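Local coordinates for protein flavin-containing monooxygenase (Allium sativum, PDB 6WPU) that probably uses its bound FAD to oxygenate the sulfur of S-allyl-L-cysteine, at residues G59-E68 / I80-T91. Numbering follows the deposited sequence. Where two conformers were deposited one is given.
Sequences GTWIYTPDTE and IVHSSLYKSLRT. With FAD (flavin-adenine dinucleotide), chain B; SO4 (sulfate ion), chain D.
Ser83 and Thr60 meet beside the FAD, in the buried part of the contact. With OG anti to the backbone N (chi1 -178°), Ser83 reaches across to Thr60: its OG donates to Thr60 O over 2.7 Å, in the carbonyl plane and on a lone pair. The same OG accepts from Leu85 N in an ST turn and from a water that also accepts from Thr64 N and donates to Leu85 O. Leu85 closes this core, its CD1 lying 3.6 Å from Trp61 CA and also touching the indole, while Leu89 CD2 meets Trp61 CZ3 and helix 120-133 adds further cover.

Two packed flanks follow. Tyr63 runs its ring along the backbone of Tyr86 and Lys87, its OH 3.4 Å from Lys87 CB. At the other end Val81 fits its methyls against Thr64, Asp66 and Glu68; Val81 N donates to Glu68 OE2 (2.8 Å), meeting the anti side of a carboxylate whose OE1 is salt-bridged to Arg78. The solvent side is looser: Ile80, Asp66 and Lys87 are exposed, and the lysine chain leads away.

Thr60 N binds FAD O1A at 2.8 Å, and Trp61 NE1 binds FAD O3'. In the conformer given, His82 NE2 hydrogen-bonds FAD O2A. The Ser83–Thr60 bond thus ties Thr60, whose N binds the phosphate, to the residue after His82; both N-H donors probably help offset the pyrophosphate's negative charge.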
loop_
_atom_site.group_PDB
_atom_site.type_symbol
_atom_site.label_atom_id
_atom_site.label_comp_id
_atom_site.label_asym_id
_atom_site.label_seq_id
_atom_site.Cartn_x
_atom_site.Cartn_y
_atom_site.Cartn_z
ATOM N N GLY A 59 -5.668 0.244 -9.760
ATOM C CA GLY A 59 -5.254 -0.742 -8.781
ATOM C C GLY A 59 -6.204 -0.811 -7.592
ATOM O O GLY A 59 -7.424 -0.958 -7.730
ATOM N N THR A 60 -5.616 -0.695 -6.403
ATOM C CA THR A 60 -6.367 -0.796 -5.153
ATOM C C THR A 60 -7.563 0.147 -5.127
ATOM O O THR A 60 -8.614 -0.189 -4.575
ATOM C CB THR A 60 -5.432 -0.491 -3.982
ATOM O OG1 THR A 60 -4.603 -1.633 -3.753
ATOM C CG2 THR A 60 -6.223 -0.171 -2.722
ATOM N N TRP A 61 -7.424 1.331 -5.738
ATOM C CA TRP A 61 -8.438 2.372 -5.620
ATOM C C TRP A 61 -9.691 2.098 -6.457
ATOM O O TRP A 61 -10.641 2.887 -6.400
ATOM C CB TRP A 61 -7.812 3.723 -5.972
ATOM C CG TRP A 61 -6.876 4.174 -4.890
ATOM C CD1 TRP A 61 -5.512 4.172 -4.917
ATOM C CD2 TRP A 61 -7.250 4.650 -3.595
ATOM N NE1 TRP A 61 -5.014 4.635 -3.724
ATOM C CE2 TRP A 61 -6.063 4.935 -2.894
ATOM C CE3 TRP A 61 -8.482 4.878 -2.967
ATOM C CZ2 TRP A 61 -6.067 5.436 -1.595
ATOM C CZ3 TRP A 61 -8.483 5.373 -1.688
ATOM C CH2 TRP A 61 -7.283 5.652 -1.012
ATOM N N ILE A 62 -9.725 1.009 -7.219
ATOM C CA ILE A 62 -10.960 0.547 -7.864
ATOM C C ILE A 62 -11.743 -0.264 -6.830
ATOM O O ILE A 62 -11.447 -1.441 -6.616
ATOM C CB ILE A 62 -10.673 -0.290 -9.112
ATOM C CG1 ILE A 62 -9.738 0.447 -10.073
ATOM C CG2 ILE A 62 -11.985 -0.652 -9.810
ATOM C CD1 ILE A 62 -9.265 -0.430 -11.219
ATOM N N TYR A 63 -12.752 0.339 -6.198
ATOM C CA TYR A 63 -13.613 -0.450 -5.320
ATOM C C TYR A 63 -14.336 -1.527 -6.119
ATOM O O TYR A 63 -14.764 -1.299 -7.250
ATOM C CB TYR A 63 -14.641 0.434 -4.614
ATOM C CG TYR A 63 -15.669 -0.368 -3.853
ATOM C CD1 TYR A 63 -15.341 -0.977 -2.643
ATOM C CD2 TYR A 63 -16.963 -0.533 -4.348
ATOM C CE1 TYR A 63 -16.270 -1.738 -1.941
ATOM C CE2 TYR A 63 -17.904 -1.299 -3.647
ATOM C CZ TYR A 63 -17.548 -1.888 -2.444
ATOM O OH TYR A 63 -18.460 -2.645 -1.736
ATOM N N THR A 64 -14.445 -2.721 -5.539
ATOM C CA THR A 64 -15.322 -3.741 -6.106
ATOM C C THR A 64 -16.048 -4.443 -4.963
ATOM O O THR A 64 -15.434 -4.746 -3.931
ATOM C CB THR A 64 -14.580 -4.784 -6.951
ATOM O OG1 THR A 64 -15.510 -5.780 -7.376
ATOM C CG2 THR A 64 -13.445 -5.467 -6.157
ATOM N N PRO A 65 -17.348 -4.715 -5.118
ATOM C CA PRO A 65 -18.031 -5.572 -4.140
ATOM C C PRO A 65 -17.608 -7.023 -4.242
ATOM O O PRO A 65 -17.970 -7.806 -3.359
ATOM C CB PRO A 65 -19.519 -5.405 -4.490
ATOM C CG PRO A 65 -19.585 -4.426 -5.617
ATOM C CD PRO A 65 -18.228 -4.338 -6.234
ATOM N N ASP A 66 -16.881 -7.402 -5.299
ATOM C CA ASP A 66 -16.344 -8.754 -5.407
ATOM C C ASP A 66 -15.483 -9.061 -4.201
ATOM O O ASP A 66 -14.748 -8.195 -3.711
ATOM C CB ASP A 66 -15.470 -8.913 -6.661
ATOM C CG ASP A 66 -16.236 -8.762 -7.965
ATOM O OD1 ASP A 66 -17.479 -8.624 -7.948
ATOM O OD2 ASP A 66 -15.568 -8.775 -9.028
ATOM N N THR A 67 -15.559 -10.310 -3.733
ATOM C CA THR A 67 -14.662 -10.823 -2.707
ATOM C C THR A 67 -14.212 -12.219 -3.106
ATOM O O THR A 67 -14.808 -12.864 -3.973
ATOM C CB THR A 67 -15.318 -10.891 -1.323
ATOM O OG1 THR A 67 -16.450 -11.757 -1.394
ATOM C CG2 THR A 67 -15.770 -9.526 -0.868
ATOM N N GLU A 68 -13.165 -12.690 -2.453
ATOM C CA GLU A 68 -12.644 -13.992 -2.834
ATOM C C GLU A 68 -13.518 -15.105 -2.250
ATOM O O GLU A 68 -14.095 -14.948 -1.173
ATOM C CB GLU A 68 -11.194 -14.125 -2.375
ATOM C CG GLU A 68 -10.312 -13.116 -3.148
ATOM C CD GLU A 68 -8.828 -13.130 -2.783
ATOM O OE1 GLU A 68 -8.398 -13.989 -1.966
ATOM O OE2 GLU A 68 -8.091 -12.262 -3.329
ATOM N N ILE A 80 -8.466 -14.431 -7.326
ATOM C CA ILE A 80 -7.896 -13.321 -6.573
ATOM C C ILE A 80 -8.703 -12.067 -6.869
ATOM O O ILE A 80 -8.950 -11.745 -8.038
ATOM C CB ILE A 80 -6.409 -13.105 -6.918
ATOM C CG1 ILE A 80 -5.589 -14.363 -6.610
ATOM C CG2 ILE A 80 -5.841 -11.900 -6.131
ATOM C CD1 ILE A 80 -5.761 -14.874 -5.152
ATOM N N VAL A 81 -9.111 -11.354 -5.821
ATOM C CA VAL A 81 -9.654 -10.006 -5.961
ATOM C C VAL A 81 -8.551 -9.042 -5.550
ATOM O O VAL A 81 -7.977 -9.168 -4.462
ATOM C CB VAL A 81 -10.922 -9.811 -5.106
ATOM C CG1 VAL A 81 -11.426 -8.399 -5.257
ATOM C CG2 VAL A 81 -12.008 -10.800 -5.525
ATOM N N HIS A 82 -8.232 -8.080 -6.402
ATOM C CA HIS A 82 -7.036 -7.280 -6.137
ATOM C C HIS A 82 -7.285 -6.224 -5.065
ATOM O O HIS A 82 -6.471 -6.049 -4.144
ATOM C CB HIS A 82 -6.510 -6.591 -7.397
ATOM C CG HIS A 82 -5.327 -5.712 -7.113
ATOM N ND1 HIS A 82 -4.026 -6.179 -7.127
ATOM C CD2 HIS A 82 -5.258 -4.419 -6.711
ATOM C CE1 HIS A 82 -3.211 -5.198 -6.783
ATOM N NE2 HIS A 82 -3.932 -4.120 -6.535
ATOM N N SER A 83 -8.419 -5.532 -5.134
ATOM C CA SER A 83 -8.704 -4.457 -4.180
ATOM C C SER A 83 -9.177 -4.962 -2.814
ATOM O O SER A 83 -9.985 -5.890 -2.716
ATOM C CB SER A 83 -9.756 -3.509 -4.754
ATOM O OG SER A 83 -9.976 -2.448 -3.837
ATOM N N SER A 84 -8.683 -4.309 -1.756
ATOM C CA SER A 84 -9.125 -4.495 -0.378
ATOM C C SER A 84 -10.055 -3.392 0.119
ATOM O O SER A 84 -10.391 -3.387 1.305
ATOM C CB SER A 84 -7.909 -4.559 0.561
ATOM O OG SER A 84 -6.991 -5.542 0.113
ATOM N N LEU A 85 -10.447 -2.437 -0.724
ATOM C CA LEU A 85 -11.248 -1.325 -0.221
ATOM C C LEU A 85 -12.628 -1.809 0.199
ATOM O O LEU A 85 -13.227 -2.649 -0.473
ATOM C CB LEU A 85 -11.425 -0.248 -1.280
ATOM C CG LEU A 85 -10.239 0.509 -1.856
ATOM C CD1 LEU A 85 -10.746 1.453 -2.965
ATOM C CD2 LEU A 85 -9.524 1.268 -0.780
ATOM N N TYR A 86 -13.145 -1.256 1.295
ATOM C CA TYR A 86 -14.550 -1.454 1.637
ATOM C C TYR A 86 -15.349 -0.242 1.170
ATOM O O TYR A 86 -14.789 0.812 0.850
ATOM C CB TYR A 86 -14.736 -1.704 3.142
ATOM C CG TYR A 86 -14.004 -0.729 4.041
ATOM C CD1 TYR A 86 -12.670 -0.954 4.405
ATOM C CD2 TYR A 86 -14.643 0.406 4.536
ATOM C CE1 TYR A 86 -11.990 -0.058 5.207
ATOM C CE2 TYR A 86 -13.971 1.305 5.368
ATOM C CZ TYR A 86 -12.648 1.065 5.687
ATOM O OH TYR A 86 -11.973 1.937 6.493
ATOM N N LYS A 87 -16.671 -0.403 1.111
ATOM C CA LYS A 87 -17.469 0.540 0.330
ATOM C C LYS A 87 -17.433 1.954 0.913
ATOM O O LYS A 87 -17.405 2.937 0.163
ATOM C CB LYS A 87 -18.909 0.044 0.213
ATOM C CG LYS A 87 -19.810 0.969 -0.614
ATOM C CD LYS A 87 -21.175 0.314 -0.847
ATOM C CE LYS A 87 -22.182 1.247 -1.492
ATOM N NZ LYS A 87 -22.854 2.124 -0.476
ATOM N N SER A 88 -17.439 2.085 2.236
ATOM C CA SER A 88 -17.493 3.416 2.839
ATOM C C SER A 88 -16.121 4.059 3.019
ATOM O O SER A 88 -16.050 5.169 3.556
ATOM C CB SER A 88 -18.200 3.365 4.198
ATOM O OG SER A 88 -17.449 2.565 5.085
ATOM N N LEU A 89 -15.040 3.410 2.579
ATOM C CA LEU A 89 -13.703 3.895 2.896
ATOM C C LEU A 89 -13.512 5.335 2.429
ATOM O O LEU A 89 -13.878 5.696 1.310
ATOM C CB LEU A 89 -12.640 2.991 2.268
ATOM C CG LEU A 89 -11.194 3.392 2.587
ATOM C CD1 LEU A 89 -10.312 2.161 2.849
ATOM C CD2 LEU A 89 -10.576 4.308 1.463
ATOM N N ARG A 90 -12.973 6.153 3.326
ATOM C CA ARG A 90 -12.442 7.479 3.057
ATOM C C ARG A 90 -10.934 7.480 3.300
ATOM O O ARG A 90 -10.397 6.609 3.995
ATOM C CB ARG A 90 -13.112 8.534 3.947
ATOM C CG ARG A 90 -14.606 8.683 3.742
ATOM C CD ARG A 90 -15.238 9.485 4.869
ATOM N NE ARG A 90 -14.818 10.880 4.848
ATOM C CZ ARG A 90 -15.173 11.782 5.752
ATOM N NH1 ARG A 90 -15.959 11.430 6.772
ATOM N NH2 ARG A 90 -14.729 13.037 5.645
ATOM N N THR A 91 -10.242 8.461 2.706
ATOM C CA THR A 91 -8.793 8.531 2.868
ATOM C C THR A 91 -8.449 8.734 4.340
ATOM O O THR A 91 -9.200 9.364 5.092
ATOM C CB THR A 91 -8.181 9.661 2.009
ATOM O OG1 THR A 91 -8.548 10.960 2.516
ATOM C CG2 THR A 91 -8.631 9.549 0.563
HETATM P PA FAD B . -1.884 -1.150 -6.295
HETATM O O1A FAD B . -2.953 -0.075 -6.089
HETATM O O2A FAD B . -2.041 -2.467 -5.722
HETATM O O5B FAD B . -1.685 -1.493 -7.756
HETATM C C5B FAD B . -0.939 -2.572 -8.306
HETATM C C4B FAD B . -1.422 -2.899 -9.737
HETATM O O4B FAD B . -0.657 -3.875 -10.388
HETATM C C3B FAD B . -2.855 -3.357 -9.780
HETATM O O3B FAD B . -3.586 -2.618 -10.703
HETATM C C2B FAD B . -2.782 -4.780 -10.207
HETATM O O2B FAD B . -3.878 -5.190 -10.943
HETATM C C1B FAD B . -1.528 -4.765 -11.032
HETATM N N9A FAD B . -0.865 -6.047 -11.118
HETATM C C8A FAD B . -0.566 -6.877 -10.045
HETATM N N7A FAD B . 0.045 -7.984 -10.486
HETATM C C5A FAD B . 0.152 -7.935 -11.878
HETATM C C6A FAD B . 0.670 -8.786 -12.851
HETATM N N6A FAD B . 1.277 -10.048 -12.500
HETATM N N1A FAD B . 0.633 -8.419 -14.145
HETATM C C2A FAD B . 0.070 -7.247 -14.536
HETATM N N3A FAD B . -0.451 -6.388 -13.629
HETATM C C4A FAD B . -0.427 -6.701 -12.304
HETATM N N1 FAD B . -2.793 5.697 0.446
HETATM C C2 FAD B . -3.164 7.087 0.480
HETATM O O2 FAD B . -2.391 8.013 -0.128
HETATM N N3 FAD B . -4.249 7.506 1.218
HETATM C C4 FAD B . -5.045 6.587 1.868
HETATM O O4 FAD B . -6.129 6.968 2.590
HETATM C C4X FAD B . -4.844 5.139 1.667
HETATM N N5 FAD B . -5.788 4.229 2.126
HETATM C C5X FAD B . -5.595 2.872 1.887
HETATM C C6 FAD B . -6.540 1.952 2.362
HETATM C C7 FAD B . -6.353 0.597 2.109
HETATM C C7M FAD B . -7.369 -0.382 2.633
HETATM C C8 FAD B . -5.238 0.155 1.399
HETATM C C8M FAD B . -5.005 -1.295 1.123
HETATM C C9 FAD B . -4.291 1.071 0.929
HETATM C C9A FAD B . -4.468 2.425 1.171
HETATM N N10 FAD B . -3.504 3.367 0.671
HETATM C C10 FAD B . -3.687 4.736 0.909
HETATM C "C1'" FAD B . -2.303 2.896 -0.038
HETATM C "C2'" FAD B . -2.410 2.474 -1.488
HETATM O "O2'" FAD B . -1.876 1.221 -1.615
HETATM C "C3'" FAD B . -1.538 3.442 -2.254
HETATM O "O3'" FAD B . -2.270 4.606 -2.215
HETATM C "C4'" FAD B . -1.269 3.082 -3.711
HETATM O "O4'" FAD B . -2.482 2.771 -4.291
HETATM C "C5'" FAD B . -0.239 1.976 -3.965
HETATM O "O5'" FAD B . -0.489 1.630 -5.297
HETATM P P FAD B . 0.247 0.571 -6.218
HETATM O O1P FAD B . 0.265 1.025 -7.726
HETATM O O2P FAD B . 1.623 0.300 -5.491
HETATM O O3P FAD B . -0.502 -0.832 -5.796
HETATM S S SO4 D . -15.833 8.641 9.339
HETATM O O1 SO4 D . -16.914 8.108 10.173
HETATM O O2 SO4 D . -15.339 9.874 9.947
HETATM O O3 SO4 D . -14.732 7.687 9.282
HETATM O O4 SO4 D . -16.324 8.864 7.975
HETATM O O HOH W 1 -5.750 -3.819 -2.054
HETATM O O HOH W 2 -12.854 -3.273 -3.245
#